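Local coordinates for protein glycosyl transferase family 8 (Streptococcus pneumoniae, PDB 5GVV) that transfers galactose from UDP-galactose to the terminal glucose of the serine-rich repeat protein PsrP already carrying GlcNAc and glucose, at residues 88-93 with 141-146; 116-121 with 194-199; 63-68 with 94-99. All coordinates share one frame; numbering follows the deposited sequence.

How the interactions relate
All three interactions lie in the glycosyltransferase family 8 domain and follow its mixed sheet from edge strand 61-66 toward the other, 189-192. Along the chain, interaction 1 interleaves with both others, whereas interaction 3 closes before interaction 2 opens. Interaction 1 is central: its centre lies about 15 Å from that of interaction 2, which it meets through Asn-142 and Asn-197, and about 14 Å from that of interaction 3, where Leu-67 packs on Ala-89 and Phe-92. Interactions 2 and 3, centres about 23 Å apart, do not touch. The contact beside the UDP and manganese site is thus linked to both sheet-edge contacts.

Interaction 1: 88-93 with 141-146; sequences FARYFI and FNAGVL
In the UDP pocket of this GT-A domain, Arg-90 stretches across to the turn of Ala-143 and Gly-144 that leads into the strand. The guanidinium does nearly all the touching, and it does so with one corner: NH2 stands 2.8 Å from Ala-143 O, with that oxygen at the edge of the group and near its plane. The methyl of the same residue is close too, Ala-143 CB lying 3.5 Å from Arg-90 NH2. Two torsions bring the group there. CG is tucked between the backbone N and the carbonyl carbon (chi1 59°), and a bend at chi3 (98°) then turns the guanidinium out of the line of the chain. The other nitrogens have partners too: NE makes a salt bridge to Asp-177, while NH1 has a weak hydrogen bond to Thr-87 and a long, weak ion pair with Asp-106. Asp-106 belongs to the DxD motif of GT-A transferases and, with Asp-108 and His-227, binds the manganese ion; Arg-90 itself lines the pocket, its side chain about 4 Å from UDP between nearest atoms. An Asx turn shapes the receiving loop: Gly-144 N donates to Asn-142 OD1 over 2.8 Å, the donor nitrogen standing above the carbonyl plane. That oxygen also accepts from Asn-197, so the turn is tied to a second loop. Ala-143 N is taken by Gln-178 of helix 176-185, the helix that also supplies Asp-177, and backbone bonds from Gly-144 and Leu-146 pair the segment with Asp-106 and Tyr-104.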
loop_
_atom_site.group_PDB
_atom_site.type_symbol
_atom_site.label_atom_id
_atom_site.label_comp_id
_atom_site.label_asym_id
_atom_site.label_seq_id
_atom_site.Cartn_x
_atom_site.Cartn_y
_atom_site.Cartn_z
ATOM N N PHE A 88 -12.775 -9.112 13.712
ATOM C CA PHE A 88 -13.036 -9.706 15.020
ATOM C C PHE A 88 -11.824 -9.696 15.954
ATOM O O PHE A 88 -11.917 -10.121 17.107
ATOM C CB PHE A 88 -13.519 -11.148 14.843
ATOM C CG PHE A 88 -14.793 -11.273 14.055
ATOM C CD1 PHE A 88 -16.022 -11.215 14.697
ATOM C CD2 PHE A 88 -14.766 -11.461 12.679
ATOM C CE1 PHE A 88 -17.205 -11.333 13.984
ATOM C CE2 PHE A 88 -15.945 -11.582 11.956
ATOM C CZ PHE A 88 -17.168 -11.515 12.610
ATOM N N ALA A 89 -10.692 -9.210 15.457
ATOM C CA ALA A 89 -9.429 -9.328 16.179
ATOM C C ALA A 89 -9.380 -8.494 17.459
ATOM O O ALA A 89 -8.569 -8.760 18.347
ATOM C CB ALA A 89 -8.265 -8.980 15.263
ATOM N N ARG A 90 -10.249 -7.492 17.556
ATOM C CA ARG A 90 -10.258 -6.608 18.721
ATOM C C ARG A 90 -10.662 -7.345 20.002
ATOM O O ARG A 90 -10.451 -6.844 21.109
ATOM C CB ARG A 90 -11.151 -5.380 18.468
ATOM C CG ARG A 90 -12.606 -5.694 18.138
ATOM C CD ARG A 90 -13.354 -4.464 17.618
ATOM N NE ARG A 90 -13.425 -4.440 16.157
ATOM C CZ ARG A 90 -13.912 -3.427 15.446
ATOM N NH1 ARG A 90 -13.940 -3.491 14.121
ATOM N NH2 ARG A 90 -14.366 -2.343 16.058
ATOM N N TYR A 91 -11.229 -8.539 19.843
ATOM C CA TYR A 91 -11.570 -9.390 20.979
ATOM C C TYR A 91 -10.325 -9.737 21.805
ATOM O O TYR A 91 -10.391 -9.830 23.035
ATOM C CB TYR A 91 -12.235 -10.692 20.508
ATOM C CG TYR A 91 -13.599 -10.546 19.857
ATOM C CD1 TYR A 91 -14.270 -9.330 19.850
ATOM C CD2 TYR A 91 -14.222 -11.639 19.258
ATOM C CE1 TYR A 91 -15.517 -9.200 19.258
ATOM C CE2 TYR A 91 -15.466 -11.517 18.660
ATOM C CZ TYR A 91 -16.110 -10.295 18.667
ATOM O OH TYR A 91 -17.351 -10.166 18.080
ATOM N N PHE A 92 -9.192 -9.916 21.124
ATOM C CA PHE A 92 -7.970 -10.414 21.766
ATOM C C PHE A 92 -7.098 -9.312 22.365
ATOM O O PHE A 92 -5.957 -9.561 22.752
ATOM C CB PHE A 92 -7.140 -11.232 20.771
ATOM C CG PHE A 92 -7.871 -12.412 20.195
ATOM C CD1 PHE A 92 -7.903 -13.622 20.875
ATOM C CD2 PHE A 92 -8.525 -12.311 18.973
ATOM C CE1 PHE A 92 -8.574 -14.715 20.347
ATOM C CE2 PHE A 92 -9.198 -13.398 18.437
ATOM C CZ PHE A 92 -9.221 -14.602 19.124
ATOM N N ILE A 93 -7.634 -8.099 22.439
ATOM C CA ILE A 93 -6.891 -6.969 23.003
ATOM C C ILE A 93 -6.244 -7.238 24.373
ATOM O O ILE A 93 -5.043 -7.010 24.537
ATOM C CB ILE A 93 -7.741 -5.666 23.013
ATOM C CG1 ILE A 93 -7.832 -5.082 21.598
ATOM C CG2 ILE A 93 -7.142 -4.632 23.950
ATOM C CD1 ILE A 93 -8.833 -3.940 21.456
ATOM N N PHE A 141 -23.688 1.738 20.421
ATOM C CA PHE A 141 -22.500 2.513 20.089
ATOM C C PHE A 141 -21.763 1.992 18.857
ATOM O O PHE A 141 -21.890 0.818 18.492
ATOM C CB PHE A 141 -21.548 2.551 21.286
ATOM C CG PHE A 141 -21.158 1.191 21.803
ATOM C CD1 PHE A 141 -20.111 0.485 21.226
ATOM C CD2 PHE A 141 -21.819 0.634 22.889
ATOM C CE1 PHE A 141 -19.743 -0.761 21.705
ATOM C CE2 PHE A 141 -21.456 -0.614 23.377
ATOM C CZ PHE A 141 -20.416 -1.314 22.780
ATOM N N ASN A 142 -20.985 2.865 18.223
ATOM C CA ASN A 142 -20.101 2.428 17.147
ATOM C C ASN A 142 -18.811 1.864 17.736
ATOM O O ASN A 142 -18.238 2.449 18.654
ATOM C CB ASN A 142 -19.793 3.569 16.182
ATOM C CG ASN A 142 -18.860 3.146 15.063
ATOM O OD1 ASN A 142 -17.641 3.154 15.221
ATOM N ND2 ASN A 142 -19.431 2.773 13.923
ATOM N N ALA A 143 -18.350 0.738 17.202
ATOM C CA ALA A 143 -17.243 -0.001 17.806
ATOM C C ALA A 143 -15.868 0.423 17.301
ATOM O O ALA A 143 -14.849 -0.121 17.738
ATOM C CB ALA A 143 -17.437 -1.489 17.583
ATOM N N GLY A 144 -15.840 1.384 16.381
ATOM C CA GLY A 144 -14.601 1.784 15.733
ATOM C C GLY A 144 -13.668 2.617 16.594
ATOM O O GLY A 144 -12.489 2.786 16.262
ATOM N N VAL A 145 -14.191 3.161 17.689
ATOM C CA VAL A 145 -13.367 3.915 18.630
ATOM C C VAL A 145 -13.759 3.511 20.043
ATOM O O VAL A 145 -14.854 3.841 20.508
ATOM C CB VAL A 145 -13.560 5.439 18.487
ATOM C CG1 VAL A 145 -12.753 6.179 19.558
ATOM C CG2 VAL A 145 -13.172 5.914 17.094
ATOM N N LEU A 146 -12.878 2.788 20.723
ATOM C CA LEU A 146 -13.198 2.283 22.050
ATOM C C LEU A 146 -12.122 2.653 23.054
ATOM O O LEU A 146 -10.973 2.214 22.932
ATOM C CB LEU A 146 -13.378 0.763 22.018
ATOM C CG LEU A 146 -14.511 0.249 21.134
ATOM C CD1 LEU A 146 -14.512 -1.262 21.078
ATOM C CD2 LEU A 146 -15.842 0.751 21.651
#

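Interaction 2: 116-121 with 194-199; sequences TDLFEL and DQYNFQ
Asp-117, in the first turn of the short helix 116-119, meets the phenol end of Tyr-196 with its methylene: Asp-117 CB is 3.4 Å from Tyr-196 OH. The carboxylate carries on past the hydroxyl and stands steeply to the ring, the two planes 77° apart, with Asp-117 OD2 3.9 Å from Tyr-196 OH. A water lies beside this meeting point, accepting from Asp-117 N at 3.2 Å and making a weak bond with Tyr-196 OH. It takes up an amide that the start of a helix cannot pair within itself.

One residue on, Leu-118 supplies the apolar half of the contact. Its CB comes within 3.8 Å of Tyr-196 CE1. With CG anti to the backbone N (chi1 173°), the leucine runs back along the tyrosine in the opposite direction, which brings Leu-118 CD2 to 4.0 Å from Tyr-196 CD1. Gln-195 CG lies over one face of the Tyr-196 ring, toward its rim. The 3-10 turn holding the tyrosine is closed by Asn-197 N bonding to Asp-194 O.

Leu-118 of the helix and Leu-121 just after it pack on Leu-192 of edge strand 189-192, and Leu-121 reaches on to strands 128-131 and 145-149, while Tyr-196 leans on Leu-224, just ahead of strand 225-227.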
loop_
_atom_site.group_PDB
_atom_site.type_symbol
_atom_site.label_atom_id
_atom_site.label_comp_id
_atom_site.label_asym_id
_atom_site.label_seq_id
_atom_site.Cartn_x
_atom_site.Cartn_y
_atom_site.Cartn_z
ATOM N N THR A 116 -5.805 14.346 23.778
ATOM C CA THR A 116 -5.509 14.352 25.220
ATOM C C THR A 116 -6.737 14.103 26.106
ATOM O O THR A 116 -6.704 13.242 26.992
ATOM C CB THR A 116 -4.829 15.670 25.654
ATOM O OG1 THR A 116 -3.550 15.789 25.017
ATOM C CG2 THR A 116 -4.632 15.699 27.158
ATOM N N ASP A 117 -7.811 14.850 25.852
ATOM C CA ASP A 117 -9.055 14.735 26.615
ATOM C C ASP A 117 -9.641 13.326 26.543
ATOM O O ASP A 117 -10.271 12.855 27.492
ATOM C CB ASP A 117 -10.096 15.738 26.098
ATOM C CG ASP A 117 -9.678 17.181 26.304
ATOM O OD1 ASP A 117 -8.848 17.435 27.202
ATOM O OD2 ASP A 117 -10.191 18.065 25.576
ATOM N N LEU A 118 -9.445 12.663 25.406
ATOM C CA LEU A 118 -9.926 11.297 25.214
ATOM C C LEU A 118 -9.049 10.298 25.963
ATOM O O LEU A 118 -9.556 9.367 26.597
ATOM C CB LEU A 118 -9.971 10.949 23.722
ATOM C CG LEU A 118 -10.286 9.495 23.365
ATOM C CD1 LEU A 118 -11.608 9.067 23.969
ATOM C CD2 LEU A 118 -10.295 9.285 21.855
ATOM N N PHE A 119 -7.735 10.498 25.889
ATOM C CA PHE A 119 -6.774 9.653 26.591
ATOM C C PHE A 119 -7.002 9.703 28.104
ATOM O O PHE A 119 -6.806 8.708 28.810
ATOM C CB PHE A 119 -5.348 10.128 26.294
ATOM C CG PHE A 119 -4.859 9.800 24.907
ATOM C CD1 PHE A 119 -5.050 8.534 24.363
ATOM C CD2 PHE A 119 -4.187 10.755 24.157
ATOM C CE1 PHE A 119 -4.587 8.231 23.082
ATOM C CE2 PHE A 119 -3.720 10.464 22.880
ATOM C CZ PHE A 119 -3.922 9.200 22.342
ATOM N N GLU A 120 -7.412 10.871 28.594
ATOM C CA GLU A 120 -7.497 11.122 30.031
ATOM C C GLU A 120 -8.890 10.910 30.608
ATOM O O GLU A 120 -9.124 11.202 31.782
ATOM C CB GLU A 120 -7.059 12.553 30.345
ATOM C CG GLU A 120 -5.576 12.829 30.166
ATOM C CD GLU A 120 -5.236 14.291 30.397
ATOM O OE1 GLU A 120 -6.175 15.101 30.560
ATOM O OE2 GLU A 120 -4.033 14.630 30.412
ATOM N N LEU A 121 -9.822 10.434 29.788
ATOM C CA LEU A 121 -11.182 10.211 30.263
ATOM C C LEU A 121 -11.186 9.158 31.364
ATOM O O LEU A 121 -10.490 8.145 31.260
ATOM C CB LEU A 121 -12.102 9.788 29.114
ATOM C CG LEU A 121 -13.553 9.496 29.504
ATOM C CD1 LEU A 121 -14.191 10.712 30.149
ATOM C CD2 LEU A 121 -14.366 9.048 28.308
ATOM N N ASP A 194 -19.736 12.890 19.673
ATOM C CA ASP A 194 -19.696 12.439 18.284
ATOM C C ASP A 194 -18.361 12.762 17.611
ATOM O O ASP A 194 -17.908 12.025 16.731
ATOM C CB ASP A 194 -20.843 13.057 17.471
ATOM C CG ASP A 194 -22.205 12.510 17.858
ATOM O OD1 ASP A 194 -22.281 11.357 18.332
ATOM O OD2 ASP A 194 -23.209 13.235 17.671
ATOM N N GLN A 195 -17.723 13.852 18.030
ATOM C CA GLN A 195 -16.489 14.293 17.378
ATOM C C GLN A 195 -15.302 13.351 17.622
ATOM O O GLN A 195 -14.264 13.468 16.961
ATOM C CB GLN A 195 -16.125 15.725 17.791
ATOM C CG GLN A 195 -15.302 15.826 19.079
ATOM C CD GLN A 195 -14.415 17.064 19.097
ATOM O OE1 GLN A 195 -13.881 17.472 18.061
ATOM N NE2 GLN A 195 -14.247 17.664 20.277
ATOM N N TYR A 196 -15.454 12.419 18.556
ATOM C CA TYR A 196 -14.393 11.448 18.836
ATOM C C TYR A 196 -14.600 10.149 18.060
ATOM O O TYR A 196 -13.812 9.202 18.170
ATOM C CB TYR A 196 -14.294 11.184 20.336
ATOM C CG TYR A 196 -13.640 12.314 21.094
ATOM C CD1 TYR A 196 -12.298 12.603 20.903
ATOM C CD2 TYR A 196 -14.358 13.083 22.001
ATOM C CE1 TYR A 196 -11.686 13.623 21.588
ATOM C CE2 TYR A 196 -13.754 14.111 22.694
ATOM C CZ TYR A 196 -12.414 14.374 22.482
ATOM O OH TYR A 196 -11.795 15.395 23.166
ATOM N N ASN A 197 -15.673 10.126 17.278
ATOM C CA ASN A 197 -15.952 9.053 16.328
ATOM C C ASN A 197 -17.005 9.581 15.363
ATOM O O ASN A 197 -18.167 9.162 15.403
ATOM C CB ASN A 197 -16.468 7.806 17.045
ATOM C CG ASN A 197 -16.529 6.585 16.137
ATOM O OD1 ASN A 197 -16.434 6.689 14.912
ATOM N ND2 ASN A 197 -16.712 5.423 16.741
ATOM N N PHE A 198 -16.598 10.518 14.514
ATOM C CA PHE A 198 -17.528 11.221 13.637
ATOM C C PHE A 198 -17.692 10.421 12.353
ATOM O O PHE A 198 -16.803 10.412 11.483
ATOM C CB PHE A 198 -17.006 12.628 13.345
ATOM C CG PHE A 198 -18.036 13.558 12.749
ATOM C CD1 PHE A 198 -18.269 13.573 11.380
ATOM C CD2 PHE A 198 -18.768 14.417 13.563
ATOM C CE1 PHE A 198 -19.219 14.431 10.827
ATOM C CE2 PHE A 198 -19.714 15.280 13.018
ATOM C CZ PHE A 198 -19.936 15.285 11.648
ATOM N N GLN A 199 -18.833 9.750 12.239
ATOM C CA GLN A 199 -19.037 8.765 11.184
ATOM C C GLN A 199 -19.481 9.379 9.858
ATOM O O GLN A 199 -20.624 9.219 9.411
ATOM C CB GLN A 199 -19.976 7.665 11.683
ATOM C CG GLN A 199 -19.357 6.890 12.862
ATOM C CD GLN A 199 -20.375 6.463 13.897
ATOM O OE1 GLN A 199 -21.336 5.766 13.578
ATOM N NE2 GLN A 199 -20.171 6.879 15.150
HETATM O O HOH W 1 -8.493 16.252 23.076
#

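Interaction 3: 63-68 with 94-99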
loop_
_atom_site.group_PDB
_atom_site.type_symbol
_atom_site.label_atom_id
_atom_site.label_comp_id
_atom_site.label_asym_id
_atom_site.label_seq_id
_atom_site.Cartn_x
_atom_site.Cartn_y
_atom_site.Cartn_z
ATOM N N ILE A 63 4.285 -2.082 18.864
ATOM C CA ILE A 63 4.271 -3.470 19.310
ATOM C C ILE A 63 3.603 -4.355 18.270
ATOM O O ILE A 63 2.432 -4.148 17.943
ATOM C CB ILE A 63 3.518 -3.622 20.654
ATOM C CG1 ILE A 63 3.921 -2.509 21.626
ATOM C CG2 ILE A 63 3.771 -5.003 21.256
ATOM C CD1 ILE A 63 5.396 -2.539 22.010
ATOM N N ASP A 64 4.343 -5.338 17.762
ATOM C CA ASP A 64 3.814 -6.281 16.781
ATOM C C ASP A 64 3.075 -7.390 17.507
ATOM O O ASP A 64 3.693 -8.245 18.138
ATOM C CB ASP A 64 4.955 -6.858 15.930
ATOM C CG ASP A 64 4.464 -7.767 14.808
ATOM O OD1 ASP A 64 3.235 -7.963 14.674
ATOM O OD2 ASP A 64 5.318 -8.276 14.047
ATOM N N CYS A 65 1.750 -7.372 17.425
ATOM C CA CYS A 65 0.954 -8.397 18.082
ATOM C C CYS A 65 0.503 -9.431 17.061
ATOM O O CYS A 65 -0.499 -9.245 16.369
ATOM C CB CYS A 65 -0.237 -7.768 18.801
ATOM S SG CYS A 65 0.275 -6.561 20.044
ATOM N N LYS A 66 1.259 -10.520 16.968
ATOM C CA LYS A 66 1.004 -11.541 15.957
ATOM C C LYS A 66 -0.059 -12.544 16.399
ATOM O O LYS A 66 0.142 -13.315 17.345
ATOM C CB LYS A 66 2.306 -12.260 15.578
ATOM C CG LYS A 66 3.156 -11.487 14.562
ATOM C CD LYS A 66 2.403 -11.326 13.248
ATOM C CE LYS A 66 3.302 -10.831 12.113
ATOM N NZ LYS A 66 3.573 -9.369 12.184
ATOM N N LEU A 67 -1.193 -12.525 15.706
ATOM C CA LEU A 67 -2.262 -13.478 15.973
ATOM C C LEU A 67 -2.017 -14.770 15.197
ATOM O O LEU A 67 -2.794 -15.144 14.314
ATOM C CB LEU A 67 -3.634 -12.888 15.633
ATOM C CG LEU A 67 -4.131 -11.743 16.517
ATOM C CD1 LEU A 67 -3.523 -10.454 16.054
ATOM C CD2 LEU A 67 -5.637 -11.627 16.487
ATOM N N ILE A 68 -0.929 -15.447 15.540
ATOM C CA ILE A 68 -0.565 -16.693 14.885
ATOM C C ILE A 68 -0.678 -17.830 15.889
ATOM O O ILE A 68 -0.006 -17.823 16.922
ATOM C CB ILE A 68 0.868 -16.624 14.325
ATOM C CG1 ILE A 68 0.998 -15.443 13.355
ATOM C CG2 ILE A 68 1.243 -17.938 13.654
ATOM C CD1 ILE A 68 2.414 -15.194 12.855
ATOM N N PRO A 94 -7.017 -7.745 25.355
ATOM C CA PRO A 94 -6.383 -7.910 26.670
ATOM C C PRO A 94 -5.358 -9.044 26.725
ATOM O O PRO A 94 -4.736 -9.247 27.769
ATOM C CB PRO A 94 -7.571 -8.216 27.595
ATOM C CG PRO A 94 -8.580 -8.852 26.713
ATOM C CD PRO A 94 -8.434 -8.161 25.376
ATOM N N ASP A 95 -5.171 -9.763 25.623
ATOM C CA ASP A 95 -4.153 -10.805 25.563
ATOM C C ASP A 95 -2.777 -10.237 25.204
ATOM O O ASP A 95 -1.760 -10.924 25.345
ATOM C CB ASP A 95 -4.555 -11.899 24.566
ATOM C CG ASP A 95 -5.715 -12.746 25.059
ATOM O OD1 ASP A 95 -5.814 -12.961 26.286
ATOM O OD2 ASP A 95 -6.529 -13.198 24.222
ATOM N N PHE A 96 -2.746 -8.984 24.751
ATOM C CA PHE A 96 -1.498 -8.349 24.333
ATOM C C PHE A 96 -1.157 -7.085 25.116
ATOM O O PHE A 96 0.008 -6.845 25.441
ATOM C CB PHE A 96 -1.549 -7.998 22.842
ATOM C CG PHE A 96 -1.655 -9.193 21.937
ATOM C CD1 PHE A 96 -2.893 -9.595 21.447
ATOM C CD2 PHE A 96 -0.522 -9.912 21.570
ATOM C CE1 PHE A 96 -3.003 -10.692 20.608
ATOM C CE2 PHE A 96 -0.623 -11.009 20.727
ATOM C CZ PHE A 96 -1.867 -11.400 20.248
ATOM N N VAL A 97 -2.167 -6.266 25.398
ATOM C CA VAL A 97 -1.951 -4.963 26.024
ATOM C C VAL A 97 -1.720 -5.092 27.529
ATOM O O VAL A 97 -2.489 -5.756 28.222
ATOM C CB VAL A 97 -3.141 -4.016 25.752
ATOM C CG1 VAL A 97 -2.862 -2.628 26.305
ATOM C CG2 VAL A 97 -3.416 -3.944 24.251
ATOM N N THR A 98 -0.666 -4.451 28.031
ATOM C CA THR A 98 -0.283 -4.576 29.439
ATOM C C THR A 98 -0.795 -3.404 30.265
ATOM O O THR A 98 -0.791 -3.450 31.497
ATOM C CB THR A 98 1.250 -4.662 29.602
ATOM O OG1 THR A 98 1.850 -3.425 29.191
ATOM C CG2 THR A 98 1.812 -5.790 28.757
ATOM N N GLU A 99 -1.238 -2.349 29.585
ATOM C CA GLU A 99 -1.752 -1.172 30.277
ATOM C C GLU A 99 -3.184 -1.391 30.760
ATOM O O GLU A 99 -3.940 -2.165 30.165
ATOM C CB GLU A 99 -1.667 0.070 29.385
ATOM C CG GLU A 99 -0.246 0.594 29.159
ATOM C CD GLU A 99 0.563 -0.245 28.182
ATOM O OE1 GLU A 99 -0.024 -1.070 27.450
ATOM O OE2 GLU A 99 1.798 -0.072 28.144
#
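Lys-66 NZ is held by several acceptors, while the carbonyl oxygen of the same residue lies obliquely near the Phe-96 ring, Lys-66 O being 4.0 Å from Phe-96 CZ. The ammonium makes a salt bridge to Asp-64 OD2 at 2.8 Å, approaching that oxygen by its syn lone pair. A second, weak bond joins Lys-66 NZ to Asp-64 OD1 at 2.9 Å, and Asn-40 OD1 and Ile-43 O also accept from it. So many acceptors would be expected to favour the charged form and restrict the tip. Asp-64 and Lys-66 both set out from the strand away from 94-99; Cys-65, between them, points toward it.

That alternation gives Phe-96 its seat. Cys-65 CB lies over one face of the ring, 3.7 Å from the Phe-96 centroid and only 20° off the normal, a CH-pi contact whose shortest approach is Cys-65 CB to Phe-96 CD2 at 3.5 Å. With SG anti to the carbonyl carbon (chi1 -59°), the thiol stands farther out, toward the start of the phenylalanine side chain. Cys-65 SG is 4.4 Å from the centroid of the Phe-96 ring in an oblique sulfur-aromatic contact, and 3.6 Å from Phe-96 CB.

Strand 61-66 is the outermost strand at this end of the GT-A sheet, next to strand 34-40, and segment 94-99 lies in the long connection that leads from it to strand 101-105. Phe-96 therefore packs back onto the strand from which the connection set out. Just past the strand an inverse gamma turn centred on Leu-67 bends the chain, with Ile-68 N bonding weakly to Lys-66 O. Leu-67 CG comes only loosely near, 4.4 Å from Phe-96 CE1 and oblique to the ring. Lys-66 also packs on Gln-237 of the second subunit.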